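Local atomic coordinates of conserved domain protein (Porphyromonas gingivalis, PDB entry 3PNN), a protein that probably acts as a cytoplasmic glycosyltransferase with a Rossmann-like alpha/beta/alpha fold, helping to form glycosidic linkages. Residues P6-L11 / G49-V54; Y41-A46 / N130-L135; E148-G153 / E265-T270; H177-V182 / F251-L256. All coordinates share one frame; numbering follows the deposited sequence.

Contact 1. Residues P6-L11 / G49-V54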
loop_
_atom_site.group_PDB
_atom_site.type_symbol
_atom_site.label_atom_id
_atom_site.label_comp_id
_atom_site.label_asym_id
_atom_site.label_seq_id
_atom_site.Cartn_x
_atom_site.Cartn_y
_atom_site.Cartn_z
ATOM N N PRO A 6 -1.937 -13.658 -10.180
ATOM C CA PRO A 6 -1.658 -13.158 -8.827
ATOM C C PRO A 6 -2.851 -12.438 -8.213
ATOM O O PRO A 6 -3.781 -12.006 -8.903
ATOM C CB PRO A 6 -0.483 -12.194 -9.045
ATOM C CG PRO A 6 -0.674 -11.700 -10.460
ATOM C CD PRO A 6 -1.389 -12.787 -11.232
ATOM N N THR A 7 -2.819 -12.312 -6.889
ATOM C CA THR A 7 -3.889 -11.689 -6.138
ATOM C C THR A 7 -3.557 -10.224 -5.856
ATOM O O THR A 7 -2.403 -9.892 -5.569
ATOM C CB THR A 7 -4.065 -12.453 -4.806
ATOM O OG1 THR A 7 -4.590 -13.759 -5.090
ATOM C CG2 THR A 7 -5.003 -11.709 -3.825
ATOM N N LEU A 8 -4.549 -9.345 -5.949
ATOM C CA LEU A 8 -4.382 -7.959 -5.498
ATOM C C LEU A 8 -4.999 -7.789 -4.099
ATOM O O LEU A 8 -6.196 -7.978 -3.915
ATOM C CB LEU A 8 -5.028 -6.972 -6.487
ATOM C CG LEU A 8 -4.893 -5.496 -6.075
ATOM C CD1 LEU A 8 -3.431 -5.064 -6.137
ATOM C CD2 LEU A 8 -5.719 -4.622 -6.995
ATOM N N PHE A 9 -4.175 -7.422 -3.126
ATOM C CA PHE A 9 -4.606 -7.317 -1.732
ATOM C C PHE A 9 -4.643 -5.826 -1.456
ATOM O O PHE A 9 -3.606 -5.156 -1.483
ATOM C CB PHE A 9 -3.582 -8.031 -0.834
ATOM C CG PHE A 9 -3.997 -8.181 0.617
ATOM C CD1 PHE A 9 -5.243 -7.776 1.066
ATOM C CD2 PHE A 9 -3.120 -8.762 1.535
ATOM C CE1 PHE A 9 -5.618 -7.935 2.408
ATOM C CE2 PHE A 9 -3.491 -8.922 2.867
ATOM C CZ PHE A 9 -4.748 -8.500 3.299
ATOM N N VAL A 10 -5.844 -5.299 -1.234
ATOM C CA VAL A 10 -6.022 -3.868 -1.044
ATOM C C VAL A 10 -6.187 -3.505 0.435
ATOM O O VAL A 10 -7.082 -4.022 1.131
ATOM C CB VAL A 10 -7.242 -3.339 -1.849
ATOM C CG1 VAL A 10 -7.430 -1.843 -1.606
ATOM C CG2 VAL A 10 -7.078 -3.638 -3.353
ATOM N N LEU A 11 -5.320 -2.617 0.925
ATOM C CA LEU A 11 -5.405 -2.153 2.314
ATOM C C LEU A 11 -6.526 -1.123 2.482
ATOM O O LEU A 11 -6.319 0.074 2.291
ATOM C CB LEU A 11 -4.070 -1.549 2.761
ATOM C CG LEU A 11 -2.876 -2.498 2.680
ATOM C CD1 LEU A 11 -1.621 -1.780 3.163
ATOM C CD2 LEU A 11 -3.136 -3.753 3.518
ATOM N N GLY A 49 -5.726 -11.902 -10.830
ATOM C CA GLY A 49 -6.792 -12.890 -10.901
ATOM C C GLY A 49 -7.929 -12.731 -9.911
ATOM O O GLY A 49 -9.012 -13.271 -10.120
ATOM N N ARG A 50 -7.687 -12.003 -8.828
ATOM C CA ARG A 50 -8.708 -11.822 -7.798
ATOM C C ARG A 50 -8.327 -10.663 -6.895
ATOM O O ARG A 50 -7.144 -10.278 -6.821
ATOM C CB ARG A 50 -8.855 -13.098 -6.953
ATOM C CG ARG A 50 -7.637 -13.414 -6.099
ATOM C CD ARG A 50 -7.583 -14.890 -5.710
ATOM N NE ARG A 50 -7.538 -15.740 -6.893
ATOM C CZ ARG A 50 -6.480 -15.876 -7.691
ATOM N NH1 ARG A 50 -5.344 -15.220 -7.436
ATOM N NH2 ARG A 50 -6.558 -16.671 -8.753
ATOM N N LEU A 51 -9.331 -10.113 -6.214
ATOM C CA LEU A 51 -9.128 -9.045 -5.255
ATOM C C LEU A 51 -9.433 -9.524 -3.844
ATOM O O LEU A 51 -10.417 -10.231 -3.604
ATOM C CB LEU A 51 -10.063 -7.874 -5.544
ATOM C CG LEU A 51 -10.207 -7.373 -6.976
ATOM C CD1 LEU A 51 -11.197 -6.183 -6.967
ATOM C CD2 LEU A 51 -8.852 -6.966 -7.540
ATOM N N VAL A 52 -8.594 -9.114 -2.906
ATOM C CA VAL A 52 -8.906 -9.267 -1.493
ATOM C C VAL A 52 -8.829 -7.885 -0.838
ATOM O O VAL A 52 -7.839 -7.162 -1.022
ATOM C CB VAL A 52 -7.919 -10.242 -0.796
ATOM C CG1 VAL A 52 -8.168 -10.277 0.721
ATOM C CG2 VAL A 52 -8.039 -11.641 -1.405
ATOM N N PHE A 53 -9.879 -7.511 -0.100
ATOM C CA PHE A 53 -9.886 -6.259 0.653
ATOM C C PHE A 53 -9.819 -6.574 2.130
ATOM O O PHE A 53 -10.617 -7.370 2.624
ATOM C CB PHE A 53 -11.183 -5.467 0.403
ATOM C CG PHE A 53 -11.363 -5.047 -1.038
ATOM C CD1 PHE A 53 -10.820 -3.848 -1.492
ATOM C CD2 PHE A 53 -12.057 -5.857 -1.927
ATOM C CE1 PHE A 53 -10.981 -3.449 -2.826
ATOM C CE2 PHE A 53 -12.221 -5.476 -3.271
ATOM C CZ PHE A 53 -11.682 -4.270 -3.715
ATOM N N VAL A 54 -8.888 -5.949 2.845
ATOM C CA VAL A 54 -8.998 -5.969 4.304
ATOM C C VAL A 54 -9.767 -4.717 4.740
ATOM O O VAL A 54 -9.384 -3.597 4.402
ATOM C CB VAL A 54 -7.631 -6.067 5.017
ATOM C CG1 VAL A 54 -6.683 -4.964 4.551
ATOM C CG2 VAL A 54 -7.825 -6.057 6.543
#
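A parallel pairing of two strands forms this contact, deep in the Rossmann-like alpha/beta/alpha domain, where strands 7-11 and 50-55 flank helix 35-46 in a beta-alpha-beta unit. The evidence is the 21° angle between the strand directions and an in-step register, with F9 beside V52 and V10 beside F53. Four backbone bonds alternate along the pair: L8 N to R50 O, V52 N to L8 O, V10 N to V52 O and V54 N to V10 O, each donor lying nearly along its carbonyl axis. The first is 2.9 Å between L8 N and R50 O, and the last is the longest at 3.1 Å from V54 N to V10 O. Ahead of the strands, G49 N adds a straight bond to P6 O (2.7 Å). On the face carrying L8, V10, L51 and F53, neighbours lie side by side: V10 CB meets the F53 ring at CD1 (3.6 Å), and L8 meets L51 methyl to methyl. Helix 35-46 covers this face through M36, V40 and A43. On the other, F9 reaches obliquely across, its CE1 lying 3.8 Å from V54 CB. At the N-terminal end the R50 side chain, bent at chi3 (59°), curls back to T7, whose hydroxyl is also bonded to E116. There R50 NH1 donates to T7 OG1 at 2.9 Å, with the oxygen close to the guanidinium plane.

Contact 2. Residues Y41-A46 / N130-L135; sequences YDAIRA and NGFEVL
The ring of F132 carries this contact, laid against D42 and A43 of helix 35-46. D42 CB touches the ring at CD2 (3.6 Å), approaching obliquely, while A43 CB meets CD1 at 4.0 Å. The backbone N of A43 stands over one ring face, offset toward the rim, so the ring lies against the helix backbone as well as its side chains. One turn further on, A46 CB packs on F132 CB at 3.8 Å and lies about as near to F132 O. F132 takes up this place with CG anti to its carbonyl carbon (chi1 -65°), and it also touches I121 and M217 of the strands beneath. In the second shell the D42 carboxylate is fixed: R45 grips it side-on, NH2 giving the shorter bond to OD1 (2.8 Å) and NE a longer one to the same oxygen, while OD2 is bonded to the Y298 hydroxyl. Behind this salt bridge, the edge of the Y41 ring is turned to the guanidinium face of R45, with CE2 3.3 Å above that plane. The helix segments run in broadly the same sense, 38° apart with axes 8.6 Å from each other, as is typical of adjacent helices covering one side of the parallel sheet in a Rossmann-like alpha/beta/alpha fold.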
loop_
_atom_site.group_PDB
_atom_site.type_symbol
_atom_site.label_atom_id
_atom_site.label_comp_id
_atom_site.label_asym_id
_atom_site.label_seq_id
_atom_site.Cartn_x
_atom_site.Cartn_y
_atom_site.Cartn_z
ATOM N N TYR A 41 -9.378 -1.340 -12.047
ATOM C CA TYR A 41 -9.389 -1.385 -13.508
ATOM C C TYR A 41 -8.009 -1.783 -14.056
ATOM O O TYR A 41 -7.893 -2.655 -14.931
ATOM C CB TYR A 41 -9.826 -0.020 -14.064
ATOM C CG TYR A 41 -10.112 -0.009 -15.550
ATOM C CD1 TYR A 41 -11.383 -0.328 -16.039
ATOM C CD2 TYR A 41 -9.124 0.325 -16.459
ATOM C CE1 TYR A 41 -11.651 -0.312 -17.393
ATOM C CE2 TYR A 41 -9.381 0.334 -17.822
ATOM C CZ TYR A 41 -10.646 0.012 -18.280
ATOM O OH TYR A 41 -10.903 0.027 -19.631
ATOM N N ASP A 42 -6.960 -1.133 -13.566
ATOM C CA ASP A 42 -5.619 -1.435 -14.077
ATOM C C ASP A 42 -5.144 -2.817 -13.629
ATOM O O ASP A 42 -4.443 -3.503 -14.371
ATOM C CB ASP A 42 -4.609 -0.349 -13.677
ATOM C CG ASP A 42 -4.725 0.900 -14.556
ATOM O OD1 ASP A 42 -5.179 0.773 -15.713
ATOM O OD2 ASP A 42 -4.347 1.993 -14.094
ATOM N N ALA A 43 -5.536 -3.245 -12.430
ATOM C CA ALA A 43 -5.101 -4.565 -11.967
ATOM C C ALA A 43 -5.709 -5.628 -12.869
ATOM O O ALA A 43 -5.046 -6.595 -13.259
ATOM C CB ALA A 43 -5.496 -4.795 -10.487
ATOM N N ILE A 44 -6.983 -5.442 -13.222
ATOM C CA ILE A 44 -7.633 -6.374 -14.130
ATOM C C ILE A 44 -6.901 -6.387 -15.465
ATOM O O ILE A 44 -6.573 -7.456 -15.984
ATOM C CB ILE A 44 -9.127 -6.037 -14.341
ATOM C CG1 ILE A 44 -9.912 -6.307 -13.045
ATOM C CG2 ILE A 44 -9.696 -6.830 -15.521
ATOM C CD1 ILE A 44 -11.371 -5.821 -13.080
ATOM N N ARG A 45 -6.640 -5.204 -16.018
ATOM C CA ARG A 45 -5.948 -5.111 -17.307
ATOM C C ARG A 45 -4.574 -5.774 -17.249
ATOM O O ARG A 45 -4.106 -6.350 -18.242
ATOM C CB ARG A 45 -5.767 -3.649 -17.748
ATOM C CG ARG A 45 -7.014 -2.953 -18.240
ATOM C CD ARG A 45 -6.673 -1.766 -19.155
ATOM N NE ARG A 45 -6.178 -0.581 -18.446
ATOM C CZ ARG A 45 -6.217 0.654 -18.957
ATOM N NH1 ARG A 45 -6.733 0.850 -20.168
ATOM N NH2 ARG A 45 -5.758 1.694 -18.264
ATOM N N ALA A 46 -3.924 -5.681 -16.091
ATOM C CA ALA A 46 -2.567 -6.215 -15.922
ATOM C C ALA A 46 -2.531 -7.726 -15.695
ATOM O O ALA A 46 -1.464 -8.338 -15.720
ATOM C CB ALA A 46 -1.850 -5.498 -14.781
ATOM N N ASN A 130 1.366 1.163 -15.583
ATOM C CA ASN A 130 2.622 0.416 -15.664
ATOM C C ASN A 130 3.122 -0.137 -14.319
ATOM O O ASN A 130 3.881 -1.117 -14.291
ATOM C CB ASN A 130 3.714 1.234 -16.356
ATOM C CG ASN A 130 4.912 0.395 -16.708
ATOM O OD1 ASN A 130 4.853 -0.455 -17.604
ATOM N ND2 ASN A 130 6.001 0.613 -16.000
ATOM N N GLY A 131 2.699 0.485 -13.214
ATOM C CA GLY A 131 2.978 -0.042 -11.887
ATOM C C GLY A 131 2.377 -1.427 -11.741
ATOM O O GLY A 131 3.045 -2.376 -11.327
ATOM N N PHE A 132 1.095 -1.554 -12.076
ATOM C CA PHE A 132 0.461 -2.877 -12.086
ATOM C C PHE A 132 1.085 -3.844 -13.081
ATOM O O PHE A 132 1.187 -5.044 -12.802
ATOM C CB PHE A 132 -1.049 -2.750 -12.322
ATOM C CG PHE A 132 -1.747 -2.034 -11.216
ATOM C CD1 PHE A 132 -2.138 -2.722 -10.077
ATOM C CD2 PHE A 132 -1.938 -0.658 -11.275
ATOM C CE1 PHE A 132 -2.758 -2.064 -9.031
ATOM C CE2 PHE A 132 -2.559 0.010 -10.237
ATOM C CZ PHE A 132 -2.969 -0.693 -9.104
ATOM N N GLU A 133 1.498 -3.348 -14.247
ATOM C CA GLU A 133 2.109 -4.231 -15.250
ATOM C C GLU A 133 3.436 -4.834 -14.806
ATOM O O GLU A 133 3.647 -6.041 -14.944
ATOM C CB GLU A 133 2.293 -3.506 -16.598
ATOM C CG GLU A 133 0.947 -3.134 -17.244
ATOM C CD GLU A 133 1.116 -2.293 -18.507
ATOM O OE1 GLU A 133 2.058 -1.469 -18.580
ATOM O OE2 GLU A 133 0.294 -2.458 -19.425
ATOM N N VAL A 134 4.343 -4.014 -14.283
ATOM C CA VAL A 134 5.636 -4.572 -13.871
ATOM C C VAL A 134 5.454 -5.490 -12.663
ATOM O O VAL A 134 6.140 -6.512 -12.526
ATOM C CB VAL A 134 6.698 -3.481 -13.558
ATOM C CG1 VAL A 134 7.004 -2.663 -14.833
ATOM C CG2 VAL A 134 6.248 -2.584 -12.401
ATOM N N LEU A 135 4.510 -5.139 -11.797
ATOM C CA LEU A 135 4.284 -5.936 -10.583
ATOM C C LEU A 135 3.694 -7.306 -10.903
ATOM O O LEU A 135 4.154 -8.345 -10.391
ATOM C CB LEU A 135 3.374 -5.172 -9.619
ATOM C CG LEU A 135 3.115 -5.751 -8.222
ATOM C CD1 LEU A 135 4.423 -6.089 -7.535
ATOM C CD2 LEU A 135 2.328 -4.700 -7.445
#

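Contact 3. Residues E148-G153 / E265-T270; sequences EYCMVG and EVLDTT
L267 O is gripped by two backbone N-H groups: G153 N across the contact at 2.9 Å, and T269 N, weakly, within the inverse gamma turn centred on D268. G153 N approaches from 32° above the carbonyl plane. The first of these bonds belongs to a parallel strand pair, 148-155 with 263-268, in the Rossmann-like domain, where strand 148-155 also pairs antiparallel with 217-220. Three more bonds define the register: E265 N to Y149 O, M151 N to E265 O, and L267 N to M151 O, the last short and nearly straight (2.8 Å, 175°). C150, V152 and L267 share the face turned to helix 129-140, where L267 CD1 reaches C150 SG at 4.0 Å. On the reverse face, selenomethionine M151 and V266 lie side by side, and C171 and V173 of strand 166-173 touch this pair. Beside the pairing a water lies within hydrogen-bonding distance of both G153 O and D268 OD1; the D268 carboxylate also forms a salt bridge with R155. T269 then turns back toward V152, its methyl CG2 in the crowded position between backbone N and carbonyl carbon. That places T269 CG2 just 3.4 Å from V152 CG1, tighter than ordinary van der Waals contact.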
loop_
_atom_site.group_PDB
_atom_site.type_symbol
_atom_site.label_atom_id
_atom_site.label_comp_id
_atom_site.label_asym_id
_atom_site.label_seq_id
_atom_site.Cartn_x
_atom_site.Cartn_y
_atom_site.Cartn_z
ATOM N N GLU A 148 11.662 -14.195 -1.708
ATOM C CA GLU A 148 11.970 -13.379 -2.895
ATOM C C GLU A 148 10.773 -12.486 -3.226
ATOM O O GLU A 148 9.751 -12.961 -3.721
ATOM C CB GLU A 148 12.356 -14.266 -4.092
ATOM C CG GLU A 148 13.500 -15.221 -3.737
ATOM C CD GLU A 148 14.028 -16.016 -4.923
ATOM O OE1 GLU A 148 14.149 -15.443 -6.029
ATOM O OE2 GLU A 148 14.333 -17.217 -4.731
ATOM N N TYR A 149 10.901 -11.201 -2.909
ATOM C CA TYR A 149 9.788 -10.252 -2.993
ATOM C C TYR A 149 10.151 -9.111 -3.938
ATOM O O TYR A 149 11.228 -9.127 -4.554
ATOM C CB TYR A 149 9.509 -9.663 -1.609
ATOM C CG TYR A 149 9.311 -10.685 -0.497
ATOM C CD1 TYR A 149 8.659 -11.887 -0.734
ATOM C CD2 TYR A 149 9.751 -10.419 0.803
ATOM C CE1 TYR A 149 8.449 -12.816 0.295
ATOM C CE2 TYR A 149 9.540 -11.339 1.845
ATOM C CZ TYR A 149 8.892 -12.534 1.579
ATOM O OH TYR A 149 8.698 -13.456 2.587
ATOM N N CYS A 150 9.264 -8.118 -4.043
ATOM C CA CYS A 150 9.534 -6.944 -4.869
ATOM C C CYS A 150 8.764 -5.718 -4.374
ATOM O O CYS A 150 7.878 -5.806 -3.512
ATOM C CB CYS A 150 9.203 -7.227 -6.338
ATOM S SG CYS A 150 7.419 -7.533 -6.652
HETATM N N MSE A 151 9.125 -4.555 -4.896
HETATM C CA MSE A 151 8.329 -3.357 -4.658
HETATM C C MSE A 151 8.431 -2.493 -5.889
HETATM O O MSE A 151 9.410 -2.580 -6.623
HETATM C CB MSE A 151 8.780 -2.561 -3.419
HETATM C CG MSE A 151 10.201 -2.038 -3.415
HETATM SE SE MSE A 151 10.428 -0.476 -2.183
HETATM C CE MSE A 151 10.348 0.938 -3.537
ATOM N N VAL A 152 7.411 -1.674 -6.115
ATOM C CA VAL A 152 7.419 -0.798 -7.277
ATOM C C VAL A 152 7.937 0.541 -6.784
ATOM O O VAL A 152 7.338 1.176 -5.914
ATOM C CB VAL A 152 6.031 -0.674 -7.913
ATOM C CG1 VAL A 152 6.056 0.366 -9.065
ATOM C CG2 VAL A 152 5.579 -2.040 -8.455
ATOM N N GLY A 153 9.095 0.934 -7.296
ATOM C CA GLY A 153 9.713 2.172 -6.868
ATOM C C GLY A 153 9.178 3.370 -7.633
ATOM O O GLY A 153 8.872 3.269 -8.826
ATOM N N GLU A 265 13.389 -7.030 -4.968
ATOM C CA GLU A 265 13.791 -6.329 -6.188
ATOM C C GLU A 265 12.959 -5.065 -6.339
ATOM O O GLU A 265 11.730 -5.098 -6.206
ATOM C CB GLU A 265 13.635 -7.207 -7.441
ATOM C CG GLU A 265 13.938 -6.406 -8.733
ATOM C CD GLU A 265 13.786 -7.210 -10.029
ATOM O OE1 GLU A 265 13.362 -8.383 -9.985
ATOM O OE2 GLU A 265 14.102 -6.658 -11.106
ATOM N N VAL A 266 13.621 -3.949 -6.625
ATOM C CA VAL A 266 12.922 -2.684 -6.825
ATOM C C VAL A 266 12.631 -2.497 -8.319
ATOM O O VAL A 266 13.555 -2.440 -9.136
ATOM C CB VAL A 266 13.737 -1.480 -6.302
ATOM C CG1 VAL A 266 12.977 -0.160 -6.559
ATOM C CG2 VAL A 266 14.033 -1.643 -4.816
ATOM N N LEU A 267 11.351 -2.420 -8.671
ATOM C CA LEU A 267 10.943 -2.336 -10.072
ATOM C C LEU A 267 10.748 -0.871 -10.428
ATOM O O LEU A 267 9.899 -0.202 -9.858
ATOM C CB LEU A 267 9.644 -3.120 -10.289
ATOM C CG LEU A 267 9.671 -4.562 -9.755
ATOM C CD1 LEU A 267 8.258 -5.154 -9.723
ATOM C CD2 LEU A 267 10.592 -5.443 -10.605
ATOM N N ASP A 268 11.546 -0.368 -11.365
ATOM C CA ASP A 268 11.507 1.059 -11.695
ATOM C C ASP A 268 10.439 1.372 -12.748
ATOM O O ASP A 268 10.749 1.508 -13.928
ATOM C CB ASP A 268 12.894 1.527 -12.178
ATOM C CG ASP A 268 13.025 3.057 -12.225
ATOM O OD1 ASP A 268 12.082 3.770 -11.807
ATOM O OD2 ASP A 268 14.088 3.548 -12.675
ATOM N N THR A 269 9.192 1.509 -12.323
ATOM C CA THR A 269 8.094 1.732 -13.272
ATOM C C THR A 269 8.200 3.079 -13.972
ATOM O O THR A 269 8.795 4.018 -13.440
ATOM C CB THR A 269 6.713 1.631 -12.563
ATOM O OG1 THR A 269 5.665 1.825 -13.521
ATOM C CG2 THR A 269 6.589 2.694 -11.470
ATOM N N THR A 270 7.627 3.175 -15.171
ATOM C CA THR A 270 7.467 4.467 -15.848
ATOM C C THR A 270 6.184 5.172 -15.399
ATOM O O THR A 270 5.938 6.322 -15.765
ATOM C CB THR A 270 7.411 4.304 -17.385
ATOM O OG1 THR A 270 6.446 3.296 -17.728
ATOM C CG2 THR A 270 8.794 3.909 -17.930
HETATM O O HOH W 1 9.745 4.913 -10.836
#

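Contact 4. Residues H177-V182 / F251-L256; sequences HLLTGV and FVVNDL
N254, V182 and V253 bear most of the surface buried here, and one side-chain amide supplies the polar link. With CG anti to its backbone N (chi1 -170°), N254 extends across from the helix and takes the V182 N-H on OD1 at 3.1 Å. The N-H points fairly straight at the oxygen, yet V182 N stands 32° out of the amide plane, above it. OD1 also lies 3.4 Å from G181 CA, so the oxygen rests against the backbone where the strand is irregular. V182 and N254 slide past each other in opposite directions, V182 CG1 coming within 4.2 Å of N254 CB; this branch occupies the crowded position between backbone N and carbonyl carbon. V253 is the apolar partner: its CG1 meets L179 CD2 at 4.0 Å, the two side chains crossing at about a right angle. L179 and V253 both touch V264 of strand 263-268, and L179 continues onto C171 and V266, so the pair packs against residues of strands 263-268 and 166-173. Helix 251-256 thus packs over strand 179-182 at 139°, its Asn side chain meeting the backbone next to a classic beta bulge, in which T180 and G181 both face Q172 of the antiparallel neighbouring strand.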
loop_
_atom_site.group_PDB
_atom_site.type_symbol
_atom_site.label_atom_id
_atom_site.label_comp_id
_atom_site.label_asym_id
_atom_site.label_seq_id
_atom_site.Cartn_x
_atom_site.Cartn_y
_atom_site.Cartn_z
ATOM N N HIS A 177 19.745 -3.540 -8.211
ATOM C CA HIS A 177 18.340 -3.171 -8.065
ATOM C C HIS A 177 17.671 -3.864 -6.874
ATOM O O HIS A 177 16.466 -4.087 -6.882
ATOM C CB HIS A 177 17.568 -3.464 -9.356
ATOM C CG HIS A 177 18.009 -2.624 -10.516
ATOM N ND1 HIS A 177 19.299 -2.650 -11.002
ATOM C CD2 HIS A 177 17.341 -1.724 -11.273
ATOM C CE1 HIS A 177 19.404 -1.807 -12.014
ATOM N NE2 HIS A 177 18.231 -1.233 -12.200
ATOM N N LEU A 178 18.456 -4.194 -5.854
ATOM C CA LEU A 178 17.916 -4.817 -4.651
ATOM C C LEU A 178 17.857 -3.818 -3.503
ATOM O O LEU A 178 18.803 -3.051 -3.280
ATOM C CB LEU A 178 18.753 -6.028 -4.240
ATOM C CG LEU A 178 18.751 -7.198 -5.224
ATOM C CD1 LEU A 178 19.776 -8.242 -4.760
ATOM C CD2 LEU A 178 17.350 -7.809 -5.345
ATOM N N LEU A 179 16.734 -3.841 -2.793
ATOM C CA LEU A 179 16.497 -2.979 -1.641
ATOM C C LEU A 179 17.430 -3.388 -0.509
ATOM O O LEU A 179 17.474 -4.559 -0.123
ATOM C CB LEU A 179 15.035 -3.128 -1.178
ATOM C CG LEU A 179 14.546 -2.152 -0.112
ATOM C CD1 LEU A 179 14.668 -0.736 -0.649
ATOM C CD2 LEU A 179 13.093 -2.465 0.339
ATOM N N THR A 180 18.193 -2.444 0.023
ATOM C CA THR A 180 19.077 -2.781 1.135
ATOM C C THR A 180 18.574 -2.146 2.422
ATOM O O THR A 180 19.016 -2.506 3.510
ATOM C CB THR A 180 20.536 -2.343 0.884
ATOM O OG1 THR A 180 20.582 -0.920 0.755
ATOM C CG2 THR A 180 21.080 -2.985 -0.380
ATOM N N GLY A 181 17.645 -1.204 2.295
ATOM C CA GLY A 181 17.074 -0.556 3.464
ATOM C C GLY A 181 15.891 0.316 3.100
ATOM O O GLY A 181 15.865 0.926 2.036
ATOM N N VAL A 182 14.902 0.379 3.984
ATOM C CA VAL A 182 13.802 1.305 3.808
ATOM C C VAL A 182 13.366 1.846 5.169
ATOM O O VAL A 182 13.189 1.090 6.135
ATOM C CB VAL A 182 12.627 0.652 3.030
ATOM C CG1 VAL A 182 12.171 -0.638 3.713
ATOM C CG2 VAL A 182 11.479 1.627 2.874
ATOM N N PHE A 251 8.907 -1.598 8.234
ATOM C CA PHE A 251 9.690 -2.084 9.361
ATOM C C PHE A 251 10.025 -3.568 9.233
ATOM O O PHE A 251 11.176 -3.982 9.420
ATOM C CB PHE A 251 8.982 -1.834 10.697
ATOM C CG PHE A 251 9.622 -2.557 11.855
ATOM C CD1 PHE A 251 10.644 -1.969 12.578
ATOM C CD2 PHE A 251 9.213 -3.838 12.205
ATOM C CE1 PHE A 251 11.243 -2.638 13.633
ATOM C CE2 PHE A 251 9.806 -4.513 13.251
ATOM C CZ PHE A 251 10.822 -3.914 13.968
ATOM N N VAL A 252 9.004 -4.366 8.947
ATOM C CA VAL A 252 9.165 -5.802 8.753
ATOM C C VAL A 252 10.064 -6.111 7.559
ATOM O O VAL A 252 10.971 -6.926 7.655
ATOM C CB VAL A 252 7.788 -6.477 8.517
ATOM C CG1 VAL A 252 7.975 -7.915 8.055
ATOM C CG2 VAL A 252 6.960 -6.397 9.791
ATOM N N VAL A 253 9.791 -5.471 6.425
ATOM C CA VAL A 253 10.590 -5.690 5.222
ATOM C C VAL A 253 12.050 -5.333 5.499
ATOM O O VAL A 253 12.969 -6.066 5.131
ATOM C CB VAL A 253 10.063 -4.875 4.028
ATOM C CG1 VAL A 253 11.086 -4.850 2.891
ATOM C CG2 VAL A 253 8.722 -5.452 3.538
ATOM N N ASN A 254 12.260 -4.210 6.168
ATOM C CA ASN A 254 13.618 -3.791 6.505
ATOM C C ASN A 254 14.339 -4.842 7.358
ATOM O O ASN A 254 15.528 -5.145 7.152
ATOM C CB ASN A 254 13.574 -2.429 7.205
ATOM C CG ASN A 254 14.949 -1.806 7.365
ATOM O OD1 ASN A 254 15.581 -1.400 6.386
ATOM N ND2 ASN A 254 15.412 -1.713 8.602
ATOM N N ASP A 255 13.617 -5.428 8.306
ATOM C CA ASP A 255 14.218 -6.419 9.184
ATOM C C ASP A 255 14.614 -7.669 8.412
ATOM O O ASP A 255 15.680 -8.235 8.640
ATOM C CB ASP A 255 13.258 -6.795 10.311
ATOM C CG ASP A 255 13.914 -7.713 11.340
ATOM O OD1 ASP A 255 14.473 -7.192 12.326
ATOM O OD2 ASP A 255 13.891 -8.950 11.153
ATOM N N LEU A 256 13.745 -8.105 7.500
ATOM C CA LEU A 256 13.996 -9.320 6.730
ATOM C C LEU A 256 15.161 -9.175 5.758
ATOM O O LEU A 256 15.961 -10.102 5.572
ATOM C CB LEU A 256 12.732 -9.719 5.965
ATOM C CG LEU A 256 11.550 -10.165 6.825
ATOM C CD1 LEU A 256 10.368 -10.503 5.906
ATOM C CD2 LEU A 256 11.942 -11.371 7.671
#

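How the contacts relate
Contacts 1 to 4 form a chain of neighbours across the domain. Contact 2 lies on contact 1 where L8 CD2 meets A43 CB at 3.5 Å, their centres about 13 Å apart. Helix 129-140 then passes to contact 3, about 13 Å away between centres, through L135 CD1 against C150 SG (3.4 Å). Contacts 3 and 4, with centres about 12 Å apart, are joined by a probable backbone hydrogen bond from V266 N to H177 O (2.9 Å). The ends do not touch: contacts 1 and 4 are about 23 Å apart at their centres. The glycine-rich loop following strand 7-11 resembles the nucleotide-binding loop of sugar nucleotidyltransferases, which would probably put contact 1 nearest the active site.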